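Local coordinates for lyase/mutase (Burkholderia cenocepacia, PDB 4LSB), which is an enzyme of the lyase/mutase type, built on a TIM-barrel fold as a pair of chains, with a magnesium ion bound, at residues 15-19 and 115-120; 33-38 and 51-57; 44-48 and 281-287; 98-104 and 142-146; 214-219 and 236-242. One frame throughout, in Å; residues are numbered along the deposited sequence.

Contact 1: residues 15-19 and 115-120; sequences QARHA and AEAGAV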
# COMPACT_ATOMS: atom_id res chain seq x y z
N GLN B 15 6.05 -19.85 15.60
CA GLN B 15 7.30 -19.18 15.31
C GLN B 15 8.44 -20.16 15.15
O GLN B 15 9.25 -20.02 14.23
CB GLN B 15 7.68 -18.19 16.39
CG GLN B 15 8.87 -17.34 15.96
CD GLN B 15 9.07 -16.15 16.84
OE1 GLN B 15 8.61 -16.11 17.98
NE2 GLN B 15 9.74 -15.16 16.32
N ALA B 16 8.50 -21.16 16.03
CA ALA B 16 9.55 -22.15 15.95
C ALA B 16 9.42 -22.98 14.66
O ALA B 16 10.44 -23.32 14.05
CB ALA B 16 9.54 -23.05 17.16
N ARG B 17 8.20 -23.28 14.25
CA ARG B 17 7.94 -24.02 12.99
C ARG B 17 8.42 -23.17 11.82
O ARG B 17 9.13 -23.66 10.99
CB ARG B 17 6.47 -24.38 12.79
N HIS B 18 8.05 -21.90 11.79
CA HIS B 18 8.49 -21.01 10.72
C HIS B 18 9.98 -20.84 10.70
O HIS B 18 10.58 -20.75 9.62
CB HIS B 18 7.86 -19.65 10.83
CG HIS B 18 6.42 -19.66 10.48
ND1 HIS B 18 5.59 -18.60 10.75
CD2 HIS B 18 5.67 -20.57 9.83
CE1 HIS B 18 4.39 -18.85 10.28
NE2 HIS B 18 4.40 -20.05 9.73
N ALA B 19 10.60 -20.89 11.88
CA ALA B 19 12.05 -20.67 11.98
C ALA B 19 12.79 -21.81 11.34
O ALA B 19 13.79 -21.63 10.59
CB ALA B 19 12.48 -20.50 13.44
N ALA B 115 12.70 -10.54 17.04
CA ALA B 115 12.20 -11.89 17.29
C ALA B 115 10.90 -11.85 18.08
O ALA B 115 9.94 -12.57 17.76
CB ALA B 115 13.26 -12.75 18.00
N GLU B 116 10.85 -10.97 19.08
CA GLU B 116 9.67 -10.84 19.90
C GLU B 116 8.49 -10.44 19.01
O GLU B 116 7.39 -10.94 19.20
CB GLU B 116 9.97 -9.84 21.01
CG GLU B 116 8.97 -9.72 22.13
CD GLU B 116 9.51 -8.77 23.22
OE1 GLU B 116 10.02 -9.28 24.26
OE2 GLU B 116 9.48 -7.51 23.03
N ALA B 117 8.74 -9.60 18.00
CA ALA B 117 7.70 -9.21 17.03
C ALA B 117 7.30 -10.29 16.06
O ALA B 117 6.33 -10.12 15.31
CB ALA B 117 8.13 -7.96 16.27
N GLY B 118 8.03 -11.41 16.05
CA GLY B 118 7.66 -12.57 15.31
C GLY B 118 8.54 -12.96 14.14
O GLY B 118 8.31 -13.97 13.48
N ALA B 119 9.56 -12.16 13.89
CA ALA B 119 10.51 -12.49 12.82
C ALA B 119 11.34 -13.72 13.18
O ALA B 119 11.70 -13.96 14.33
CB ALA B 119 11.39 -11.29 12.52
N VAL B 120 11.68 -14.49 12.16
CA VAL B 120 12.57 -15.62 12.35
C VAL B 120 13.90 -15.40 11.68
O VAL B 120 14.76 -16.27 11.64
CB VAL B 120 11.95 -16.92 11.88
CG1 VAL B 120 10.82 -17.34 12.77
CG2 VAL B 120 11.50 -16.82 10.43
O HOH W 1 7.15 -13.62 18.81
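Gln15 reaches from the helix of 15-19 to the turn that ends helix 104-116, and its terminal amide does nearly all the polar work. CG stands anti to the backbone N (chi1 -171°), and the chain stays extended beyond it, a course that delivers the amide to the backbone of 115-120. NE2 gives an almost straight hydrogen bond to Ala115 O at 3.0 Å, with the acceptor close to the amide plane. Ala115 O also receives Gly118 N, one of the backbone bonds at the helix end, and so serves two donors. A second, weak bond runs from NE2 to Ala119 O. On the other side of the amide, a water lies 3.0 Å from Gln15 OE1 and 2.7 Å from Glu116 O and bridges the two. Gly118 has a positive phi in a Schellman motif, which turns the chain out of the helix and into strand 121-125 of the TIM barrel. Val120 comes next, its backbone bonded to Val92 and Thr160 in the neighbouring strands. Its side chain points at the helix: CG1, beside the backbone N, lies 3.6 Å from Ala19 CB and 3.4 Å from Gln15 O. The aliphatic part of Gln15 slides past Val120 in the opposite direction, with CG 3.7 Å from CG1. CG2 of the same valine lies by the His18 carbonyl. Phe157 packs against both Gln15 and Ala19.

Contact 2: residues 33-38 and 51-57; sequences IIPNPW and FEALATT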
# COMPACT_ATOMS: atom_id res chain seq x y z
N ILE B 33 13.36 -17.33 -4.01
CA ILE B 33 13.08 -15.90 -4.01
C ILE B 33 12.37 -15.61 -2.69
O ILE B 33 11.47 -16.34 -2.29
CB ILE B 33 12.19 -15.48 -5.20
CG1 ILE B 33 12.93 -15.72 -6.51
CG2 ILE B 33 11.78 -14.05 -5.07
CD1 ILE B 33 12.10 -15.51 -7.78
N ILE B 34 12.80 -14.55 -2.04
CA ILE B 34 12.16 -14.02 -0.86
C ILE B 34 11.63 -12.62 -1.24
O ILE B 34 12.38 -11.64 -1.36
CB ILE B 34 13.06 -14.02 0.38
CG1 ILE B 34 12.26 -13.58 1.61
CG2 ILE B 34 14.28 -13.14 0.21
CD1 ILE B 34 12.94 -13.91 2.93
N PRO B 35 10.31 -12.56 -1.52
CA PRO B 35 9.78 -11.27 -1.99
C PRO B 35 9.48 -10.35 -0.85
O PRO B 35 9.41 -10.78 0.33
CB PRO B 35 8.52 -11.70 -2.72
CG PRO B 35 8.02 -12.83 -1.92
CD PRO B 35 9.26 -13.59 -1.51
N ASN B 36 9.26 -9.08 -1.18
CA ASN B 36 9.19 -7.99 -0.22
C ASN B 36 7.83 -7.21 -0.29
O ASN B 36 7.73 -6.21 -0.95
CB ASN B 36 10.32 -6.97 -0.41
CG ASN B 36 11.73 -7.58 -0.37
OD1 ASN B 36 12.18 -8.22 -1.33
ND2 ASN B 36 12.42 -7.40 0.75
N PRO B 37 6.82 -7.68 0.41
CA PRO B 37 5.62 -6.89 0.64
C PRO B 37 5.88 -5.74 1.57
O PRO B 37 6.91 -5.73 2.25
CB PRO B 37 4.71 -7.89 1.31
CG PRO B 37 5.63 -8.65 2.12
CD PRO B 37 6.89 -8.80 1.36
N TRP B 38 4.98 -4.73 1.56
CA TRP B 38 5.09 -3.53 2.39
C TRP B 38 3.81 -3.23 3.19
O TRP B 38 3.76 -2.25 3.91
CB TRP B 38 5.49 -2.28 1.54
CG TRP B 38 4.46 -1.94 0.52
CD1 TRP B 38 3.42 -1.05 0.67
CD2 TRP B 38 4.29 -2.54 -0.75
NE1 TRP B 38 2.66 -1.03 -0.47
CE2 TRP B 38 3.19 -1.92 -1.36
CE3 TRP B 38 5.04 -3.46 -1.49
CZ2 TRP B 38 2.77 -2.26 -2.66
CZ3 TRP B 38 4.58 -3.82 -2.76
CH2 TRP B 38 3.49 -3.22 -3.32
N PHE B 51 4.76 -18.13 -2.47
CA PHE B 51 6.10 -17.85 -1.89
C PHE B 51 6.19 -18.51 -0.52
O PHE B 51 5.14 -18.80 0.12
CB PHE B 51 6.41 -16.37 -1.89
CG PHE B 51 6.66 -15.83 -3.25
CD1 PHE B 51 7.87 -16.04 -3.88
CD2 PHE B 51 5.66 -15.12 -3.91
CE1 PHE B 51 8.10 -15.52 -5.16
CE2 PHE B 51 5.88 -14.65 -5.21
CZ PHE B 51 7.11 -14.85 -5.82
N GLU B 52 7.42 -18.84 -0.13
CA GLU B 52 7.63 -19.63 1.10
C GLU B 52 8.18 -18.82 2.28
O GLU B 52 8.29 -19.34 3.40
CB GLU B 52 8.55 -20.79 0.81
CG GLU B 52 7.83 -21.92 0.07
CD GLU B 52 8.81 -22.99 -0.37
OE1 GLU B 52 8.98 -23.96 0.38
OE2 GLU B 52 9.43 -22.87 -1.42
N ALA B 53 8.49 -17.56 2.02
CA ALA B 53 8.98 -16.65 3.05
C ALA B 53 8.74 -15.28 2.55
O ALA B 53 8.56 -15.09 1.34
CB ALA B 53 10.45 -16.88 3.24
N LEU B 54 8.78 -14.31 3.44
CA LEU B 54 8.67 -12.88 3.06
C LEU B 54 9.79 -12.10 3.74
O LEU B 54 10.24 -12.49 4.81
CB LEU B 54 7.28 -12.32 3.51
CG LEU B 54 6.07 -13.12 3.04
CD1 LEU B 54 4.81 -12.59 3.71
CD2 LEU B 54 5.92 -13.05 1.56
N ALA B 55 10.20 -10.97 3.13
CA ALA B 55 11.13 -10.07 3.74
C ALA B 55 10.53 -8.67 3.76
O ALA B 55 9.94 -8.17 2.77
CB ALA B 55 12.44 -10.06 2.98
N THR B 56 10.73 -7.98 4.86
CA THR B 56 10.25 -6.60 4.92
C THR B 56 11.21 -5.74 4.12
O THR B 56 12.31 -6.21 3.72
CB THR B 56 10.11 -6.10 6.35
OG1 THR B 56 11.37 -6.06 6.95
CG2 THR B 56 9.18 -7.00 7.17
N THR B 57 10.75 -4.55 3.75
CA THR B 57 11.52 -3.61 2.95
C THR B 57 11.35 -2.25 3.61
O THR B 57 10.27 -1.69 3.63
CB THR B 57 11.07 -3.57 1.46
OG1 THR B 57 11.57 -2.41 0.81
CG2 THR B 57 9.55 -3.62 1.32
O HOH W 2 9.70 -18.31 -1.53
O HOH W 3 8.08 -4.25 4.34
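Pro35 and Phe51 form the dense end of this contact. CG of the proline sits over one face of the phenyl ring, 3.8 Å from the centroid, in a CH-pi contact displaced toward the rim. CD of the same proline is 3.3 Å from Ala53 O, a buried carbonyl without a polar partner in the model. Ile33 CG2 meets the ring at CE1, and Arg261 of the second subunit makes a cation-pi contact with it. Ile34, its CG1 anti to the backbone N (chi1 -174°), runs its outer carbons along the peptide between Leu54 and Ala55, and CD1 also touches Ala53 CB.

A single backbone hydrogen bond joins the two chain segments, Ala55 N to Pro35 O at 2.9 Å. Beyond it, Asn36 ND2 donates to Thr56 O at 3.2 Å, approaching from above the carbonyl plane, while OD1 of the asparagine is engaged by Val241 N. Toward both ends the backbones move apart and each side is bridged by a single water. One water links Ile33 O to Glu52 N; another links Pro37 O to Thr57 N, with 2.8 Å to each. Beside that second water Thr57 CG2 still packs on Asn36 CB and lies 3.5 Å from Pro37 O, and the indole of Trp38 leads off to Phe253 of the second subunit.

Thr57 caps helix 58-64 through Gly60 N, next to the magnesium ligand Ser58. Strands 32-34 and 54-55 are the first and second in the chain, and their junction is the seam that completes a TIM barrel.

Contact 3: residues 44-48 and 281-287; sequences RLLAM and WFAAPDN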
# COMPACT_ATOMS: atom_id res chain seq x y z
N ARG B 44 -0.34 -11.03 2.25
CA ARG B 44 -1.34 -12.02 1.91
C ARG B 44 -1.24 -12.55 0.47
O ARG B 44 -1.23 -13.81 0.27
CB ARG B 44 -2.77 -11.49 2.15
CG ARG B 44 -3.10 -11.37 3.63
CD ARG B 44 -4.60 -11.34 3.88
NE ARG B 44 -5.18 -12.67 3.72
CZ ARG B 44 -6.48 -12.94 3.77
NH1 ARG B 44 -7.35 -12.02 4.08
NH2 ARG B 44 -6.88 -14.19 3.61
N LEU B 45 -1.10 -11.62 -0.48
CA LEU B 45 -1.09 -11.99 -1.89
C LEU B 45 0.15 -12.78 -2.23
O LEU B 45 0.09 -13.73 -2.99
CB LEU B 45 -1.16 -10.76 -2.76
CG LEU B 45 -2.53 -10.04 -2.66
CD1 LEU B 45 -2.43 -8.69 -3.34
CD2 LEU B 45 -3.66 -10.89 -3.27
N LEU B 46 1.29 -12.42 -1.66
CA LEU B 46 2.48 -13.25 -1.89
C LEU B 46 2.38 -14.66 -1.32
O LEU B 46 2.89 -15.62 -1.92
CB LEU B 46 3.76 -12.53 -1.38
CG LEU B 46 4.09 -11.18 -2.07
CD1 LEU B 46 5.11 -10.42 -1.28
CD2 LEU B 46 4.55 -11.34 -3.55
N ALA B 47 1.73 -14.84 -0.18
CA ALA B 47 1.54 -16.20 0.33
C ALA B 47 0.62 -16.99 -0.61
O ALA B 47 0.87 -18.14 -0.94
CB ALA B 47 0.95 -16.18 1.72
N MET B 48 -0.45 -16.34 -1.01
CA MET B 48 -1.40 -16.96 -1.92
C MET B 48 -0.73 -17.30 -3.24
O MET B 48 -1.10 -18.30 -3.85
CB MET B 48 -2.60 -16.05 -2.16
CG MET B 48 -3.51 -15.86 -0.97
SD MET B 48 -4.67 -14.53 -1.34
CE MET B 48 -5.57 -14.51 0.22
N TRP B 281 -10.75 -13.52 -2.49
CA TRP B 281 -9.50 -13.97 -1.88
C TRP B 281 -9.33 -13.48 -0.41
O TRP B 281 -9.02 -14.27 0.46
CB TRP B 281 -8.28 -13.52 -2.64
CG TRP B 281 -8.24 -13.83 -4.05
CD1 TRP B 281 -8.76 -14.91 -4.69
CD2 TRP B 281 -7.59 -13.06 -5.04
NE1 TRP B 281 -8.50 -14.84 -6.03
CE2 TRP B 281 -7.79 -13.70 -6.27
CE3 TRP B 281 -6.88 -11.86 -5.02
CZ2 TRP B 281 -7.28 -13.20 -7.45
CZ3 TRP B 281 -6.40 -11.36 -6.20
CH2 TRP B 281 -6.59 -12.02 -7.40
N PHE B 282 -9.56 -12.19 -0.14
CA PHE B 282 -9.35 -11.69 1.21
C PHE B 282 -10.43 -12.08 2.20
O PHE B 282 -10.20 -11.98 3.40
CB PHE B 282 -9.14 -10.16 1.21
CG PHE B 282 -7.78 -9.71 0.67
CD1 PHE B 282 -6.80 -10.64 0.29
CD2 PHE B 282 -7.47 -8.39 0.58
CE1 PHE B 282 -5.55 -10.22 -0.17
CE2 PHE B 282 -6.21 -7.97 0.12
CZ PHE B 282 -5.27 -8.88 -0.26
N ALA B 283 -11.60 -12.51 1.70
CA ALA B 283 -12.62 -13.13 2.54
C ALA B 283 -12.19 -14.48 3.14
O ALA B 283 -12.66 -14.88 4.20
CB ALA B 283 -13.93 -13.30 1.74
N ALA B 284 -11.25 -15.17 2.51
CA ALA B 284 -10.79 -16.45 3.05
C ALA B 284 -10.06 -16.26 4.38
O ALA B 284 -9.45 -15.25 4.63
CB ALA B 284 -9.90 -17.13 2.05
N PRO B 285 -10.14 -17.26 5.27
CA PRO B 285 -9.52 -17.11 6.58
C PRO B 285 -8.04 -17.46 6.59
O PRO B 285 -7.44 -17.43 7.64
CB PRO B 285 -10.32 -18.09 7.44
CG PRO B 285 -10.63 -19.20 6.49
CD PRO B 285 -10.84 -18.54 5.14
N ASP B 286 -7.48 -17.84 5.44
CA ASP B 286 -6.06 -18.13 5.30
C ASP B 286 -5.58 -17.73 3.91
O ASP B 286 -6.32 -17.13 3.15
CB ASP B 286 -5.80 -19.61 5.55
CG ASP B 286 -6.50 -20.52 4.54
OD1 ASP B 286 -6.73 -20.10 3.38
OD2 ASP B 286 -6.80 -21.67 4.91
N ASN B 287 -4.33 -18.05 3.60
CA ASN B 287 -3.76 -17.63 2.35
C ASN B 287 -3.47 -18.80 1.42
O ASN B 287 -2.48 -18.73 0.70
CB ASN B 287 -2.46 -16.87 2.57
CG ASN B 287 -2.65 -15.61 3.36
OD1 ASN B 287 -3.70 -14.96 3.26
ND2 ASN B 287 -1.63 -15.24 4.17
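Arg44 donates from NE to Asn287 OD1 at 2.8 Å, almost linearly and in the planes of both the guanidinium and the amide carbonyl. Its other nitrogens take up main-chain oxygens where helix 275-283 runs out. NH1 reaches Phe282 O at 2.9 Å, and NH2 donates to Ala284 O at 3.0 Å from above that carbonyl's plane and makes a weak bond to Asp286 O. A bend at chi3 (75°) swings the guanidinium into this ring of acceptors. One of its faces is lined by Phe282 CD1, and NH1 also bonds Gly66 O of the second subunit. Asn287 is fixed from its other end, since ND2 donates to Ala87 O and Gly88 O, and its CB packs on Ala47 CB at 3.6 Å. Further out, Leu45 CD2 touches Phe282 CE1 and Trp281 CE3, at 3.7 and 3.8 Å. The extended Met48 chain brings SD beside the Trp281 five-membered ring in an oblique Met-aromatic contact. Within this contact the arginine's charge is met by carbonyl dipoles, Asp286 OD1 being 5.9 Å from Arg44 NH2 and bonded to Ser288. The helix's C-terminal end would probably favour the cation, fastening the tail to helix 40-48.

Contact 4: residues 98-104 and 142-146; sequences NGFGDAP and VERIA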
# COMPACT_ATOMS: atom_id res chain seq x y z
N ASN B 98 20.68 -0.77 10.18
CA ASN B 98 21.98 -0.97 10.86
C ASN B 98 21.81 -1.41 12.33
O ASN B 98 22.75 -1.27 13.13
CB ASN B 98 22.79 0.33 10.75
CG ASN B 98 22.23 1.42 11.63
OD1 ASN B 98 21.00 1.51 11.86
ND2 ASN B 98 23.12 2.24 12.17
N GLY B 99 20.63 -1.94 12.68
CA GLY B 99 20.31 -2.29 14.09
C GLY B 99 19.79 -1.08 14.90
O GLY B 99 19.59 -1.21 16.11
N PHE B 100 19.57 0.06 14.22
CA PHE B 100 18.96 1.29 14.80
C PHE B 100 19.86 2.04 15.80
O PHE B 100 19.41 2.73 16.72
CB PHE B 100 17.55 1.00 15.37
CG PHE B 100 16.63 0.45 14.33
CD1 PHE B 100 16.06 1.29 13.39
CD2 PHE B 100 16.40 -0.90 14.24
CE1 PHE B 100 15.26 0.79 12.40
CE2 PHE B 100 15.58 -1.42 13.24
CZ PHE B 100 14.99 -0.57 12.33
N GLY B 101 21.15 1.89 15.60
CA GLY B 101 22.14 2.42 16.50
C GLY B 101 23.50 1.87 16.13
O GLY B 101 23.63 0.87 15.40
N ASP B 102 24.52 2.55 16.61
CA ASP B 102 25.91 2.15 16.38
C ASP B 102 26.40 1.03 17.28
O ASP B 102 27.21 0.24 16.85
CB ASP B 102 26.85 3.34 16.59
CG ASP B 102 26.53 4.50 15.67
OD1 ASP B 102 26.00 4.29 14.56
OD2 ASP B 102 26.81 5.64 16.07
N ALA B 103 25.97 1.03 18.54
CA ALA B 103 26.57 0.16 19.54
C ALA B 103 26.10 -1.29 19.36
O ALA B 103 24.92 -1.54 19.07
CB ALA B 103 26.24 0.63 20.95
N PRO B 104 27.01 -2.25 19.56
CA PRO B 104 26.68 -3.66 19.51
C PRO B 104 25.50 -4.02 20.38
O PRO B 104 24.70 -4.85 20.00
CB PRO B 104 27.95 -4.34 20.02
CG PRO B 104 29.04 -3.43 19.59
CD PRO B 104 28.47 -2.04 19.70
N VAL B 142 32.32 -6.07 12.63
CA VAL B 142 32.36 -7.45 13.12
C VAL B 142 31.88 -7.54 14.55
O VAL B 142 31.14 -8.46 14.88
CB VAL B 142 33.79 -8.01 13.02
CG1 VAL B 142 33.86 -9.40 13.61
CG2 VAL B 142 34.26 -8.07 11.57
N GLU B 143 32.31 -6.63 15.44
CA GLU B 143 31.81 -6.68 16.83
C GLU B 143 30.29 -6.56 16.88
O GLU B 143 29.59 -7.25 17.68
CB GLU B 143 32.38 -5.54 17.66
CG GLU B 143 33.31 -5.97 18.77
CD GLU B 143 33.60 -4.80 19.72
OE1 GLU B 143 33.60 -5.04 20.96
OE2 GLU B 143 33.80 -3.66 19.23
N ARG B 144 29.79 -5.66 16.03
CA ARG B 144 28.34 -5.50 15.85
C ARG B 144 27.66 -6.81 15.43
O ARG B 144 26.67 -7.22 16.04
CB ARG B 144 28.03 -4.40 14.83
CG ARG B 144 28.21 -2.98 15.37
CD ARG B 144 28.37 -2.00 14.21
NE ARG B 144 27.29 -2.15 13.23
CZ ARG B 144 26.09 -1.61 13.36
NH1 ARG B 144 25.76 -0.85 14.43
NH2 ARG B 144 25.21 -1.78 12.40
N ILE B 145 28.15 -7.44 14.37
CA ILE B 145 27.54 -8.72 13.92
C ILE B 145 27.69 -9.81 15.00
O ILE B 145 26.79 -10.60 15.24
CB ILE B 145 28.15 -9.20 12.59
CG1 ILE B 145 27.76 -8.25 11.47
CG2 ILE B 145 27.73 -10.64 12.25
CD1 ILE B 145 26.27 -8.09 11.23
N ALA B 146 28.81 -9.81 15.70
CA ALA B 146 29.01 -10.78 16.77
C ALA B 146 27.93 -10.67 17.89
O ALA B 146 27.45 -11.67 18.44
CB ALA B 146 30.39 -10.60 17.36
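Pro104 and Arg144 bring their CA atoms to 4.4 Å where a loop without regular structure, turning through positive phi at Gly99 and Phe100, curls beside the helix of 142-146. The loop presents three of its carbonyl oxygens to one side chain, Arg144. Bent at chi3 (52°) and turned again at chi4 (81°), the arginine lays its guanidinium edge-on to the loop. NH2 donates to Asn98 O at a short 2.6 Å, and NH1 adds a weak bond to the same oxygen. NH1 bonds Gly101 O at 2.9 Å in the carbonyl plane and on a lone pair. It also bonds Asp102 O at 3.0 Å, but from above that carbonyl's plane. Three main-chain oxygens therefore lie round the rim of one cation, and NH2 has a further acceptor in Glu125 O, while Tyr136 makes a cation-pi contact with the group. This loop follows strand 92-95 and leads into helix 104-116, one of the beta-alpha connections of the TIM barrel. It leaves directly from Glu97, a ligand of the magnesium ion, so Arg144 fastens the chain just beyond a metal-binding residue. Asn98 shapes the turn from within: OD1 accepts Phe100 N at 3.1 Å in an Asx turn, and ND2 bonds Tyr136 OH. That hydroxyl is also bonded to Asp102 OD1, which stays 5.1 Å from Arg144 NH1. Carbon-to-carbon contact is sparse and lies at the start of helix 104-116, where Pro104 CG is 4.3 Å from Arg144 CG and 4.4 Å from Glu143 CB.

Contact 5: residues 214-219 and 236-242; sequences PVNVVM and VKRVSVG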
# COMPACT_ATOMS: atom_id res chain seq x y z
N PRO B 214 25.40 -19.40 2.72
CA PRO B 214 24.39 -18.83 1.83
C PRO B 214 24.59 -17.35 1.54
O PRO B 214 24.81 -16.55 2.45
CB PRO B 214 23.11 -19.03 2.59
CG PRO B 214 23.35 -20.33 3.35
CD PRO B 214 24.76 -20.15 3.82
N VAL B 215 24.36 -16.97 0.30
CA VAL B 215 24.42 -15.57 -0.12
C VAL B 215 23.06 -15.13 -0.66
O VAL B 215 22.40 -15.89 -1.41
CB VAL B 215 25.55 -15.35 -1.15
CG1 VAL B 215 25.47 -13.99 -1.84
CG2 VAL B 215 26.90 -15.55 -0.47
N ASN B 216 22.61 -13.93 -0.26
CA ASN B 216 21.40 -13.31 -0.83
C ASN B 216 21.89 -12.28 -1.83
O ASN B 216 22.83 -11.54 -1.54
CB ASN B 216 20.62 -12.59 0.30
CG ASN B 216 19.38 -11.86 -0.19
OD1 ASN B 216 18.31 -12.36 -0.02
ND2 ASN B 216 19.53 -10.63 -0.70
N VAL B 217 21.23 -12.23 -2.98
CA VAL B 217 21.45 -11.20 -3.99
C VAL B 217 20.11 -10.50 -4.22
O VAL B 217 19.06 -11.17 -4.26
CB VAL B 217 21.93 -11.84 -5.31
CG1 VAL B 217 21.80 -10.86 -6.45
CG2 VAL B 217 23.37 -12.33 -5.13
N VAL B 218 20.14 -9.18 -4.32
CA VAL B 218 18.92 -8.40 -4.59
C VAL B 218 18.89 -8.07 -6.08
O VAL B 218 19.91 -7.77 -6.67
CB VAL B 218 18.80 -7.11 -3.75
CG1 VAL B 218 19.94 -6.14 -4.02
CG2 VAL B 218 17.46 -6.44 -4.01
N MET B 219 17.70 -8.17 -6.65
CA MET B 219 17.49 -7.87 -8.01
C MET B 219 16.55 -6.65 -8.11
O MET B 219 15.58 -6.55 -7.35
CB MET B 219 16.91 -9.06 -8.77
CG MET B 219 17.99 -10.03 -9.17
SD MET B 219 18.98 -9.37 -10.53
CE MET B 219 20.62 -9.58 -9.89
N VAL B 236 24.33 -18.55 -5.87
CA VAL B 236 23.45 -17.81 -4.99
C VAL B 236 22.41 -18.71 -4.38
O VAL B 236 21.90 -19.64 -5.03
CB VAL B 236 22.75 -16.67 -5.77
CG1 VAL B 236 21.84 -15.85 -4.86
CG2 VAL B 236 23.81 -15.73 -6.34
N LYS B 237 22.08 -18.44 -3.11
CA LYS B 237 21.05 -19.21 -2.43
C LYS B 237 19.67 -18.51 -2.33
O LYS B 237 18.64 -19.16 -2.34
CB LYS B 237 21.53 -19.55 -1.03
CG LYS B 237 20.60 -20.46 -0.24
CD LYS B 237 20.22 -21.75 -0.95
CE LYS B 237 21.46 -22.57 -1.30
NZ LYS B 237 21.06 -23.87 -1.89
N ARG B 238 19.68 -17.21 -2.16
CA ARG B 238 18.47 -16.42 -1.90
C ARG B 238 18.45 -15.17 -2.75
O ARG B 238 19.45 -14.49 -2.86
CB ARG B 238 18.38 -16.01 -0.44
CG ARG B 238 16.97 -15.67 0.03
CD ARG B 238 16.94 -15.57 1.56
NE ARG B 238 17.52 -14.32 2.01
CZ ARG B 238 17.93 -14.01 3.25
NH1 ARG B 238 17.88 -14.85 4.23
NH2 ARG B 238 18.35 -12.79 3.50
N VAL B 239 17.30 -14.85 -3.31
CA VAL B 239 17.17 -13.69 -4.12
C VAL B 239 15.99 -12.87 -3.62
O VAL B 239 14.86 -13.33 -3.53
CB VAL B 239 16.93 -14.06 -5.59
CG1 VAL B 239 16.91 -12.79 -6.44
CG2 VAL B 239 18.01 -15.00 -6.08
N SER B 240 16.28 -11.62 -3.27
CA SER B 240 15.27 -10.68 -2.78
C SER B 240 15.09 -9.51 -3.79
O SER B 240 15.83 -9.39 -4.82
CB SER B 240 15.75 -10.15 -1.41
OG SER B 240 16.93 -9.30 -1.57
N VAL B 241 14.11 -8.63 -3.50
CA VAL B 241 13.84 -7.53 -4.41
C VAL B 241 13.75 -6.12 -3.76
O VAL B 241 13.42 -5.16 -4.45
CB VAL B 241 12.56 -7.77 -5.25
CG1 VAL B 241 12.69 -9.05 -6.08
CG2 VAL B 241 11.31 -7.77 -4.39
N GLY B 242 14.08 -5.99 -2.48
CA GLY B 242 14.06 -4.71 -1.81
C GLY B 242 12.72 -4.02 -2.06
O GLY B 242 11.66 -4.65 -1.91
O HOH W 4 16.94 -10.77 1.83
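Val217 lies at the middle of the parallel pairing between strands 215-218 and 238-240: its N donates to Arg238 O at 2.9 Å and its O accepts Ser240 N. Met219 N continues the pattern to Ser240 O. At the opposite end Val215 O takes two donors, Lys237 N and Arg238 N, each at 3.1 Å. CA-H...O contacts fill in between these bonds, among them Val239 CA to Val217 O at 3.2 Å.

Side-chain hydrogen bonds belong to the face bearing Asn216, Arg238 and Ser240. Asn216 CG is anti to its own backbone N (chi1 177°), which sets the amide across both partners. OD1 accepts from Arg238 NE at 2.9 Å, near the guanidinium plane, although amide and guanidinium are turned 66° apart. ND2 donates to Ser240 OG at 3.0 Å, straight and in the amide plane. A water bridges OD1 and Arg238 NH2. These strands and helix 228-233 form a beta-alpha-beta unit of the TIM barrel. The polar side chains, with Val218, occupy its inner face, where Arg238 also bonds Thr162 and His26.

Apolar packing occupies the other face, against helices 201-211 and 228-233. Val217 CG2 meets Val236 CG2 at 3.6 Å, while Met219 CG touches Val239 CG1 at 4.0 Å. Leu231 lies over Val217, Met219 and Val239, and Phe266 of the second subunit packs on the latter two.

Overall arrangement
From the N terminus, contact 1 opens on helix 14-25 and closes after helix 104-116, setting the leading helix against the start of strand 121-125. Contact 2 is nested inside that loop and joins the first two barrel strands. Contact 3 opens on helix 40-48, within the loop of contact 2, and closes near the C terminus; it crosses contacts 1 and 2 and encloses contacts 4 and 5. Contact 4 crosses contact 1 and ties a beta-alpha loop to helix 138-153. Contact 5 follows in series and pairs the last two strands. Leu46 of contact 3's helix packs on Pro35, Pro37 and Leu54, while Ile34 N meets Val239 O at 2.8 Å, joining contacts 2 and 5.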